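Local coordinates for GTP-binding protein (Sulfolobus solfataricus P2, PDB 2QTF) that hydrolyses GTP specifically and associates with the 50S ribosomal subunit, where it may act in protein synthesis or ribosome biogenesis, at residues K40-Y45 with P68-N73; K47-K52 with R75-G80; I179-I184 with K256-L261. All blocks are in the same frame, centred on the assembly; numbering follows the deposited sequence.

Contact 1 of 3, residues K40-Y45 with P68-N73; sequences KFYIQY and PRHFIN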
loop_
_atom_site.group_PDB
_atom_site.type_symbol
_atom_site.label_atom_id
_atom_site.label_comp_id
_atom_site.label_asym_id
_atom_site.label_seq_id
_atom_site.Cartn_x
_atom_site.Cartn_y
_atom_site.Cartn_z
ATOM N N LYS A 40 25.899 16.329 2.764
ATOM C CA LYS A 40 26.225 15.239 1.880
ATOM C C LYS A 40 25.353 14.025 2.082
ATOM O O LYS A 40 24.897 13.446 1.099
ATOM C CB LYS A 40 27.700 14.815 1.991
ATOM C CG LYS A 40 28.717 15.939 1.691
ATOM C CD LYS A 40 30.148 15.447 1.991
ATOM C CE LYS A 40 30.586 14.229 1.045
ATOM N NZ LYS A 40 31.984 13.595 1.230
ATOM N N PHE A 41 25.128 13.610 3.333
ATOM C CA PHE A 41 24.583 12.278 3.557
ATOM C C PHE A 41 23.191 12.290 4.105
ATOM O O PHE A 41 22.605 11.226 4.403
ATOM C CB PHE A 41 25.489 11.569 4.552
ATOM C CG PHE A 41 26.929 11.466 4.065
ATOM C CD1 PHE A 41 27.279 10.544 3.074
ATOM C CD2 PHE A 41 27.900 12.327 4.607
ATOM C CE1 PHE A 41 28.664 10.405 2.588
ATOM C CE2 PHE A 41 29.225 12.246 4.172
ATOM C CZ PHE A 41 29.640 11.274 3.156
ATOM N N TYR A 42 22.685 13.492 4.326
ATOM C CA TYR A 42 21.328 13.660 4.942
ATOM C C TYR A 42 21.301 13.172 6.407
ATOM O O TYR A 42 21.137 13.980 7.400
ATOM C CB TYR A 42 20.185 12.941 4.067
ATOM C CG TYR A 42 18.829 13.264 4.648
ATOM C CD1 TYR A 42 18.270 14.523 4.434
ATOM C CD2 TYR A 42 18.250 12.462 5.536
ATOM C CE1 TYR A 42 17.086 14.877 5.039
ATOM C CE2 TYR A 42 17.021 12.774 6.163
ATOM C CZ TYR A 42 16.483 14.000 5.920
ATOM O OH TYR A 42 15.323 14.351 6.538
ATOM N N ILE A 43 21.421 11.849 6.600
ATOM C CA ILE A 43 21.555 11.353 7.947
ATOM C C ILE A 43 23.012 11.604 8.448
ATOM O O ILE A 43 23.852 11.964 7.655
ATOM C CB ILE A 43 21.163 9.827 8.110
ATOM C CG1 ILE A 43 22.082 8.961 7.321
ATOM C CG2 ILE A 43 19.621 9.627 7.636
ATOM C CD1 ILE A 43 21.942 7.393 7.673
ATOM N N GLN A 44 23.273 11.375 9.720
ATOM C CA GLN A 44 24.602 11.668 10.268
ATOM C C GLN A 44 25.597 10.618 9.799
ATOM O O GLN A 44 25.228 9.456 9.515
ATOM C CB GLN A 44 24.520 11.771 11.813
ATOM C CG GLN A 44 23.730 13.140 12.339
ATOM C CD GLN A 44 23.917 14.490 11.498
ATOM O OE1 GLN A 44 25.044 14.926 11.191
ATOM N NE2 GLN A 44 22.765 15.116 11.077
ATOM N N TYR A 45 26.859 11.050 9.604
ATOM C CA TYR A 45 27.827 10.185 9.016
ATOM C C TYR A 45 28.090 8.955 9.860
ATOM O O TYR A 45 28.229 7.858 9.356
ATOM C CB TYR A 45 29.078 11.008 8.835
ATOM C CG TYR A 45 30.227 10.294 8.144
ATOM C CD1 TYR A 45 30.214 10.105 6.761
ATOM C CD2 TYR A 45 31.391 9.876 8.882
ATOM C CE1 TYR A 45 31.261 9.531 6.125
ATOM C CE2 TYR A 45 32.457 9.242 8.224
ATOM C CZ TYR A 45 32.434 9.127 6.844
ATOM O OH TYR A 45 33.425 8.533 6.043
ATOM N N PRO A 68 19.123 14.776 -5.041
ATOM C CA PRO A 68 20.057 13.940 -5.761
ATOM C C PRO A 68 21.428 13.790 -5.115
ATOM O O PRO A 68 22.011 12.671 -5.148
ATOM C CB PRO A 68 20.169 14.635 -7.119
ATOM C CG PRO A 68 18.693 15.262 -7.284
ATOM C CD PRO A 68 18.452 15.801 -5.919
ATOM N N ARG A 69 21.975 14.883 -4.576
ATOM C CA ARG A 69 23.354 14.741 -4.068
ATOM C C ARG A 69 23.319 13.791 -2.829
ATOM O O ARG A 69 24.270 13.055 -2.590
ATOM C CB ARG A 69 23.935 16.118 -3.725
ATOM C CG ARG A 69 23.248 16.710 -2.505
ATOM C CD ARG A 69 24.069 17.897 -1.841
ATOM N NE ARG A 69 23.221 18.621 -0.884
ATOM C CZ ARG A 69 22.236 19.450 -1.219
ATOM N NH1 ARG A 69 21.950 19.688 -2.513
ATOM N NH2 ARG A 69 21.546 20.041 -0.243
ATOM N N HIS A 70 22.195 13.783 -2.092
ATOM C CA HIS A 70 22.042 12.790 -1.033
ATOM C C HIS A 70 22.031 11.364 -1.543
ATOM O O HIS A 70 22.745 10.491 -1.012
ATOM C CB HIS A 70 20.787 12.988 -0.241
ATOM C CG HIS A 70 20.708 14.294 0.450
ATOM N ND1 HIS A 70 21.800 14.905 1.034
ATOM C CD2 HIS A 70 19.661 15.079 0.702
ATOM C CE1 HIS A 70 21.416 16.010 1.633
ATOM N NE2 HIS A 70 20.128 16.150 1.434
ATOM N N PHE A 71 21.225 11.082 -2.561
ATOM C CA PHE A 71 21.337 9.723 -3.147
ATOM C C PHE A 71 22.756 9.348 -3.564
ATOM O O PHE A 71 23.190 8.194 -3.390
ATOM C CB PHE A 71 20.440 9.545 -4.373
ATOM C CG PHE A 71 19.011 9.191 -4.024
ATOM C CD1 PHE A 71 18.679 7.901 -3.596
ATOM C CD2 PHE A 71 18.006 10.157 -4.142
ATOM C CE1 PHE A 71 17.336 7.583 -3.271
ATOM C CE2 PHE A 71 16.649 9.846 -3.801
ATOM C CZ PHE A 71 16.341 8.588 -3.328
ATOM N N ILE A 72 23.444 10.249 -4.264
ATOM C CA ILE A 72 24.763 9.903 -4.750
ATOM C C ILE A 72 25.679 9.502 -3.610
ATOM O O ILE A 72 26.351 8.449 -3.703
ATOM C CB ILE A 72 25.431 11.074 -5.577
ATOM C CG1 ILE A 72 24.731 11.159 -6.968
ATOM C CG2 ILE A 72 27.024 10.806 -5.804
ATOM C CD1 ILE A 72 24.514 12.611 -7.467
ATOM N N ASN A 73 25.669 10.290 -2.528
ATOM C CA ASN A 73 26.588 10.129 -1.418
ATOM C C ASN A 73 26.182 8.930 -0.548
ATOM O O ASN A 73 27.035 8.103 -0.274
ATOM C CB ASN A 73 26.576 11.387 -0.589
ATOM C CG ASN A 73 27.346 12.516 -1.274
ATOM O OD1 ASN A 73 26.895 13.656 -1.355
ATOM N ND2 ASN A 73 28.425 12.149 -1.875
#

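Contact 2 of 3, residues K47-K52 with R75-G80; sequences KLQQIK and RRELKG. With ACT (acetate ion), chain I.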
loop_
_atom_site.group_PDB
_atom_site.type_symbol
_atom_site.label_atom_id
_atom_site.label_comp_id
_atom_site.label_asym_id
_atom_site.label_seq_id
_atom_site.Cartn_x
_atom_site.Cartn_y
_atom_site.Cartn_z
ATOM N N LYS A 47 25.976 7.409 11.975
ATOM C CA LYS A 47 24.854 6.482 11.778
ATOM C C LYS A 47 24.945 5.747 10.415
ATOM O O LYS A 47 24.671 4.535 10.267
ATOM C CB LYS A 47 23.521 7.277 11.983
ATOM C CG LYS A 47 22.351 6.373 12.009
ATOM C CD LYS A 47 22.438 5.213 12.990
ATOM C CE LYS A 47 22.268 5.628 14.461
ATOM N NZ LYS A 47 22.106 4.371 15.415
ATOM N N LEU A 48 25.318 6.483 9.397
ATOM C CA LEU A 48 25.484 5.861 8.070
ATOM C C LEU A 48 26.539 4.742 8.101
ATOM O O LEU A 48 26.393 3.695 7.452
ATOM C CB LEU A 48 25.868 6.950 7.064
ATOM C CG LEU A 48 25.920 6.544 5.558
ATOM C CD1 LEU A 48 24.490 5.832 5.287
ATOM C CD2 LEU A 48 25.987 7.848 4.779
ATOM N N GLN A 49 27.619 4.967 8.859
ATOM C CA GLN A 49 28.693 3.948 8.979
ATOM C C GLN A 49 28.183 2.768 9.734
ATOM O O GLN A 49 28.497 1.613 9.388
ATOM C CB GLN A 49 30.011 4.444 9.670
ATOM C CG GLN A 49 30.653 5.632 8.954
ATOM C CD GLN A 49 30.844 5.420 7.495
ATOM O OE1 GLN A 49 31.383 4.403 7.069
ATOM N NE2 GLN A 49 30.381 6.367 6.680
ATOM N N GLN A 50 27.372 2.986 10.726
ATOM C CA GLN A 50 26.851 1.849 11.451
ATOM C C GLN A 50 25.985 0.986 10.547
ATOM O O GLN A 50 26.070 -0.257 10.526
ATOM C CB GLN A 50 25.909 2.312 12.602
ATOM C CG GLN A 50 26.578 2.590 13.868
ATOM C CD GLN A 50 25.766 3.487 14.758
ATOM O OE1 GLN A 50 24.570 3.306 14.885
ATOM N NE2 GLN A 50 26.426 4.501 15.362
ATOM N N ILE A 51 25.073 1.639 9.854
ATOM C CA ILE A 51 24.153 0.897 8.879
ATOM C C ILE A 51 24.908 0.268 7.765
ATOM O O ILE A 51 24.655 -0.919 7.465
ATOM C CB ILE A 51 23.137 1.884 8.316
ATOM C CG1 ILE A 51 22.235 2.316 9.493
ATOM C CG2 ILE A 51 22.341 1.282 7.032
ATOM C CD1 ILE A 51 21.500 3.665 9.237
ATOM N N LYS A 52 25.912 0.948 7.205
ATOM C CA LYS A 52 26.766 0.322 6.168
ATOM C C LYS A 52 27.304 -1.025 6.650
ATOM O O LYS A 52 27.314 -2.005 5.891
ATOM C CB LYS A 52 27.979 1.234 5.852
ATOM C CG LYS A 52 29.042 0.629 4.929
ATOM C CD LYS A 52 30.415 1.390 5.109
ATOM C CE LYS A 52 30.407 2.818 4.555
ATOM N NZ LYS A 52 31.822 3.530 4.566
ATOM N N ARG A 75 24.347 6.214 -1.538
ATOM C CA ARG A 75 24.512 4.946 -2.284
ATOM C C ARG A 75 25.965 4.545 -2.351
ATOM O O ARG A 75 26.280 3.358 -2.329
ATOM C CB ARG A 75 24.022 5.081 -3.735
ATOM C CG ARG A 75 22.461 5.227 -3.800
ATOM C CD ARG A 75 22.092 5.458 -5.312
ATOM N NE ARG A 75 20.620 5.433 -5.501
ATOM C CZ ARG A 75 20.036 5.812 -6.644
ATOM N NH1 ARG A 75 20.815 6.274 -7.633
ATOM N NH2 ARG A 75 18.706 5.663 -6.786
ATOM N N ARG A 76 26.850 5.545 -2.476
ATOM C CA ARG A 76 28.329 5.224 -2.428
ATOM C C ARG A 76 28.736 4.595 -1.105
ATOM O O ARG A 76 29.271 3.501 -1.104
ATOM C CB ARG A 76 29.189 6.480 -2.706
ATOM C CG ARG A 76 30.748 6.107 -2.655
ATOM C CD ARG A 76 31.579 7.453 -2.643
ATOM N NE ARG A 76 31.300 8.258 -1.444
ATOM C CZ ARG A 76 30.694 9.432 -1.444
ATOM N NH1 ARG A 76 30.236 10.004 -2.562
ATOM N NH2 ARG A 76 30.532 10.026 -0.311
ATOM N N GLU A 77 28.365 5.197 0.013
ATOM C CA GLU A 77 28.762 4.699 1.292
ATOM C C GLU A 77 28.208 3.316 1.556
ATOM O O GLU A 77 28.870 2.505 2.197
ATOM C CB GLU A 77 28.177 5.596 2.373
ATOM C CG GLU A 77 28.744 6.960 2.381
ATOM C CD GLU A 77 30.299 6.940 2.344
ATOM O OE1 GLU A 77 30.937 6.262 3.221
ATOM O OE2 GLU A 77 30.839 7.532 1.357
ATOM N N LEU A 78 26.985 3.043 1.055
ATOM C CA LEU A 78 26.249 1.837 1.446
ATOM C C LEU A 78 26.788 0.685 0.696
ATOM O O LEU A 78 26.477 -0.449 1.060
ATOM C CB LEU A 78 24.734 1.977 1.224
ATOM C CG LEU A 78 24.099 2.836 2.319
ATOM C CD1 LEU A 78 22.571 2.877 2.163
ATOM C CD2 LEU A 78 24.471 2.379 3.705
ATOM N N LYS A 79 27.567 0.972 -0.348
ATOM C CA LYS A 79 28.316 -0.062 -1.104
ATOM C C LYS A 79 27.429 -1.267 -1.415
ATOM O O LYS A 79 27.578 -2.289 -0.788
ATOM C CB LYS A 79 29.482 -0.587 -0.279
ATOM C CG LYS A 79 30.720 0.303 -0.353
ATOM C CD LYS A 79 31.987 -0.522 -0.767
ATOM C CE LYS A 79 32.246 -1.693 0.204
ATOM N NZ LYS A 79 32.743 -2.980 -0.441
ATOM N N GLY A 80 26.436 -1.121 -2.263
ATOM C CA GLY A 80 25.589 -2.270 -2.407
ATOM C C GLY A 80 24.203 -2.154 -1.792
ATOM O O GLY A 80 23.222 -2.201 -2.582
HETATM C C ACT I . 24.837 6.132 17.739
HETATM O O ACT I . 24.785 7.033 18.445
HETATM O OXT ACT I . 25.288 6.274 16.387
HETATM C CH3 ACT I . 24.351 5.114 18.659
HETATM O O HOH W 1 27.246 -2.231 3.009
#

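Contact 3 of 3, residues I179-I184 with K256-L261; sequences IPSIGI and KYSDAL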
loop_
_atom_site.group_PDB
_atom_site.type_symbol
_atom_site.label_atom_id
_atom_site.label_comp_id
_atom_site.label_asym_id
_atom_site.label_seq_id
_atom_site.Cartn_x
_atom_site.Cartn_y
_atom_site.Cartn_z
ATOM N N ILE A 179 -12.557 -19.474 -10.465
ATOM C CA ILE A 179 -13.021 -19.449 -9.064
ATOM C C ILE A 179 -13.124 -17.967 -8.677
ATOM O O ILE A 179 -12.362 -17.189 -9.197
ATOM C CB ILE A 179 -12.067 -20.126 -8.072
ATOM C CG1 ILE A 179 -10.779 -19.358 -7.941
ATOM C CG2 ILE A 179 -11.815 -21.696 -8.348
ATOM C CD1 ILE A 179 -10.158 -19.516 -6.553
ATOM N N PRO A 180 -14.036 -17.580 -7.775
ATOM C CA PRO A 180 -14.198 -16.136 -7.517
ATOM C C PRO A 180 -12.972 -15.437 -6.882
ATOM O O PRO A 180 -12.282 -16.045 -6.083
ATOM C CB PRO A 180 -15.407 -16.099 -6.604
ATOM C CG PRO A 180 -15.380 -17.375 -5.874
ATOM C CD PRO A 180 -14.913 -18.383 -6.897
ATOM N N SER A 181 -12.659 -14.197 -7.289
ATOM C CA SER A 181 -11.567 -13.464 -6.701
ATOM C C SER A 181 -12.104 -12.309 -5.856
ATOM O O SER A 181 -13.013 -11.607 -6.246
ATOM C CB SER A 181 -10.561 -12.972 -7.753
ATOM O OG SER A 181 -11.335 -12.150 -8.566
ATOM N N ILE A 182 -11.578 -12.183 -4.635
ATOM C CA ILE A 182 -12.078 -11.178 -3.722
ATOM C C ILE A 182 -10.869 -10.319 -3.375
ATOM O O ILE A 182 -9.908 -10.805 -2.817
ATOM C CB ILE A 182 -12.706 -11.808 -2.500
ATOM C CG1 ILE A 182 -13.921 -12.667 -2.978
ATOM C CG2 ILE A 182 -13.239 -10.719 -1.520
ATOM C CD1 ILE A 182 -14.812 -13.176 -1.816
ATOM N N GLY A 183 -10.926 -9.060 -3.784
ATOM C CA GLY A 183 -9.830 -8.122 -3.529
ATOM C C GLY A 183 -10.045 -7.367 -2.199
ATOM O O GLY A 183 -11.143 -6.946 -1.867
ATOM N N ILE A 184 -8.976 -7.206 -1.425
ATOM C CA ILE A 184 -9.035 -6.461 -0.178
ATOM C C ILE A 184 -8.481 -5.076 -0.461
ATOM O O ILE A 184 -7.260 -4.938 -0.859
ATOM C CB ILE A 184 -8.123 -7.165 0.868
ATOM C CG1 ILE A 184 -8.783 -8.561 1.197
ATOM C CG2 ILE A 184 -8.046 -6.345 2.278
ATOM C CD1 ILE A 184 -7.884 -9.547 1.958
ATOM N N LYS A 256 -10.372 -3.584 -10.220
ATOM C CA LYS A 256 -11.571 -3.938 -10.972
ATOM C C LYS A 256 -11.490 -5.341 -11.616
ATOM O O LYS A 256 -12.471 -5.856 -12.167
ATOM C CB LYS A 256 -11.926 -2.766 -11.922
ATOM C CG LYS A 256 -11.003 -2.633 -13.054
ATOM C CD LYS A 256 -11.466 -1.386 -13.881
ATOM C CE LYS A 256 -10.655 -0.175 -13.574
ATOM N NZ LYS A 256 -10.486 0.676 -14.815
ATOM N N TYR A 257 -10.386 -6.047 -11.475
ATOM C CA TYR A 257 -10.310 -7.412 -11.995
ATOM C C TYR A 257 -10.979 -8.476 -11.060
ATOM O O TYR A 257 -11.200 -9.639 -11.462
ATOM C CB TYR A 257 -8.840 -7.900 -12.091
ATOM C CG TYR A 257 -7.928 -7.152 -13.058
ATOM C CD1 TYR A 257 -8.447 -6.348 -14.049
ATOM C CD2 TYR A 257 -6.535 -7.251 -12.931
ATOM C CE1 TYR A 257 -7.588 -5.656 -14.934
ATOM C CE2 TYR A 257 -5.658 -6.589 -13.793
ATOM C CZ TYR A 257 -6.177 -5.795 -14.795
ATOM O OH TYR A 257 -5.308 -5.142 -15.675
ATOM N N SER A 258 -11.191 -8.093 -9.808
ATOM C CA SER A 258 -11.689 -8.997 -8.789
ATOM C C SER A 258 -13.232 -9.026 -8.929
ATOM O O SER A 258 -13.847 -8.038 -9.367
ATOM C CB SER A 258 -11.171 -8.537 -7.387
ATOM O OG SER A 258 -9.751 -8.807 -7.340
ATOM N N ASP A 259 -13.874 -10.140 -8.576
ATOM C CA ASP A 259 -15.341 -10.302 -8.677
ATOM C C ASP A 259 -16.058 -9.541 -7.602
ATOM O O ASP A 259 -17.219 -9.081 -7.734
ATOM C CB ASP A 259 -15.640 -11.831 -8.528
ATOM C CG ASP A 259 -15.102 -12.558 -9.667
ATOM O OD1 ASP A 259 -15.309 -12.087 -10.777
ATOM O OD2 ASP A 259 -14.375 -13.519 -9.521
ATOM N N ALA A 260 -15.385 -9.377 -6.466
ATOM C CA ALA A 260 -15.943 -8.577 -5.336
ATOM C C ALA A 260 -14.804 -7.979 -4.517
ATOM O O ALA A 260 -13.679 -8.370 -4.740
ATOM C CB ALA A 260 -16.809 -9.521 -4.366
ATOM N N LEU A 261 -15.117 -7.120 -3.542
ATOM C CA LEU A 261 -14.044 -6.504 -2.723
ATOM C C LEU A 261 -14.466 -6.550 -1.288
ATOM O O LEU A 261 -15.707 -6.493 -0.940
ATOM C CB LEU A 261 -13.906 -4.998 -3.086
ATOM C CG LEU A 261 -13.498 -4.633 -4.511
ATOM C CD1 LEU A 261 -13.554 -3.073 -4.731
ATOM C CD2 LEU A 261 -12.195 -5.266 -4.956
HETATM O O HOH W 2 -11.821 -12.826 -11.629
#

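Contact 1 of 3, residues K40-Y45 with P68-N73
Loop 40-45 packs on the first turns of helix 68-78 in the N-terminal α/β domain of HflX, just before the chain enters helix 45-52. The tight part is built round the ring of H70. Its CG lies anti to the carbonyl carbon (chi1 -61°), which swings the imidazole towards the loop. Y42 CB sits almost straight over one face of that ring, 3.9 Å from the centroid of the H70 ring, as a CH-pi contact. The phenol of Y42, with CG anti to its backbone N, then turns an edge to the same imidazole. The two planes stand at 70°, a T-shaped pair with centroids of the Y42 and H70 rings 5.5 Å apart. Outside the two segments, L33 and P34 pack on Y42. At the edge of the imidazole, H70 ND1 gives a weak but nearly straight hydrogen bond to K40 O. One turn on, N73 points its CB at the loop, and N73 CB meets K40 O at 3.1 Å. An alanine in place of H70 would remove the ring under Y42 and the bond to K40 O, and would probably let the loop drift from the helix.

The looser side is that of the K40 chain and R69. K40 is exposed, and its chain crosses N73 at about a right angle. R69 barely meets the loop segment, and its NE bonds instead to V39 O, just before K40. F41 lies between the two regimes. Its ring is buried, with K40 CB over one face near the rim, and F41 CD1 rests 3.8 Å from N73 CB.

Contact 2 of 3, residues K47-K52 with R75-G80
K52 and E77 make the polar half of this contact, and L78 with L48 the apolar half. K52 NZ forms a salt bridge with E77 OE1 at 3.2 Å, coming from above the carboxylate plane. The lysine reaches there with CG anti to its backbone N and a bend at chi3 (-70°). On the apolar side, L78 sends its CD2 branch between the helices. L78 CD2 lies 3.8 Å from L48 CD1 and 4.1 Å from I51 CG2, and it also rests against the backbone of K52 at CA. L48 uses its other branch on the glutamate stem: L48 CD2 is 3.8 Å from E77 CG, and the two side chains cross at about a right angle.

The next shell holds the charged groups in place. Q49, three residues earlier on the same helix, accepts from K52 NZ through OE1 at 2.7 Å, in the carbonyl plane and on a lone pair. The ammonium is thus gripped by two oxygens. The second carboxylate oxygen of E77 is taken by R76, whose NE makes a salt bridge with E77 OE2 at 2.9 Å, nearly along the C-O axis of the carboxylate. The paired cations would probably keep E77 ionised. A water donates to both K52 O and L78 O, and K81 NZ bonds to I51 O.

Farther out, L60 of strand 59-62 packs on L48, I51 and L78, while A5 and F7 of strand 2-7 meet I51. V83 of strand 82-84 also touches L78. The arrangement is that of two neighbouring helices lying on one face of a parallel α/β sheet, with leucine and isoleucine facing the strands and a salt-bridge network along the outer seam.

Contact 3 of 3, residues I179-I184 with K256-L261
S181 lays its hydroxyl against the backbone of S258 and D259, with S181 OG 3.2 Å from S258 CA. The oxygen stands between the backbone N and the carbonyl carbon (chi1 60°). There S181 OG accepts a hydrogen bond from D259 N. The same amide also reaches S181 O at 2.9 Å, from above the carbonyl plane. A260 N comes to S181 O nearly along its C=O axis, so two donors grip one carbonyl. D259 returns the link: its OD2 takes the S181 N-H through the anti lone pair at 2.9 Å. A water joins S181 OG to Y257 O.

Beyond this knot the chains run as parallel strands 181-185 and 260-266 in the central sheet of the P-loop GTPase domain. I182 pairs with A260, and G183 with L261. G183 N donates to A260 O at 3.0 Å, and CA-H...O contacts fill in between. On one face, helix 341-355 covers I182 and A260 through L351. On the other, S258 OG and L261 CD2 pack against the CA of G183. A CB there would lie about 3.1 Å from each, so there is little room for any side chain. Just past this segment strand 181-185 leads into the P-loop, where the side chain of K192, inferred to bind GTP, lies about 9 Å from G183.

How the contacts relate
Contacts 1 and 2 belong to the N-terminal domain and share helix 68-78. They are partly buried, lie about 10 Å apart between centres, and touch: F41 of contact 1 packs on L48, R76 and E77 of contact 2. Their segments alternate along the chain. Contact 3 lies in the GTPase domain, on the opposite side of the chain's centre, about 43 and 42 Å from the others between centres. It is the buried one and joins strands, mainly by backbone hydrogen bonds, with an aspartate oxygen and a serine hydroxyl added. Contact 1 rests on rings and one weak bond, contact 2 on aliphatic packing edged with charges. Only contact 3 lies near the inferred GTP site.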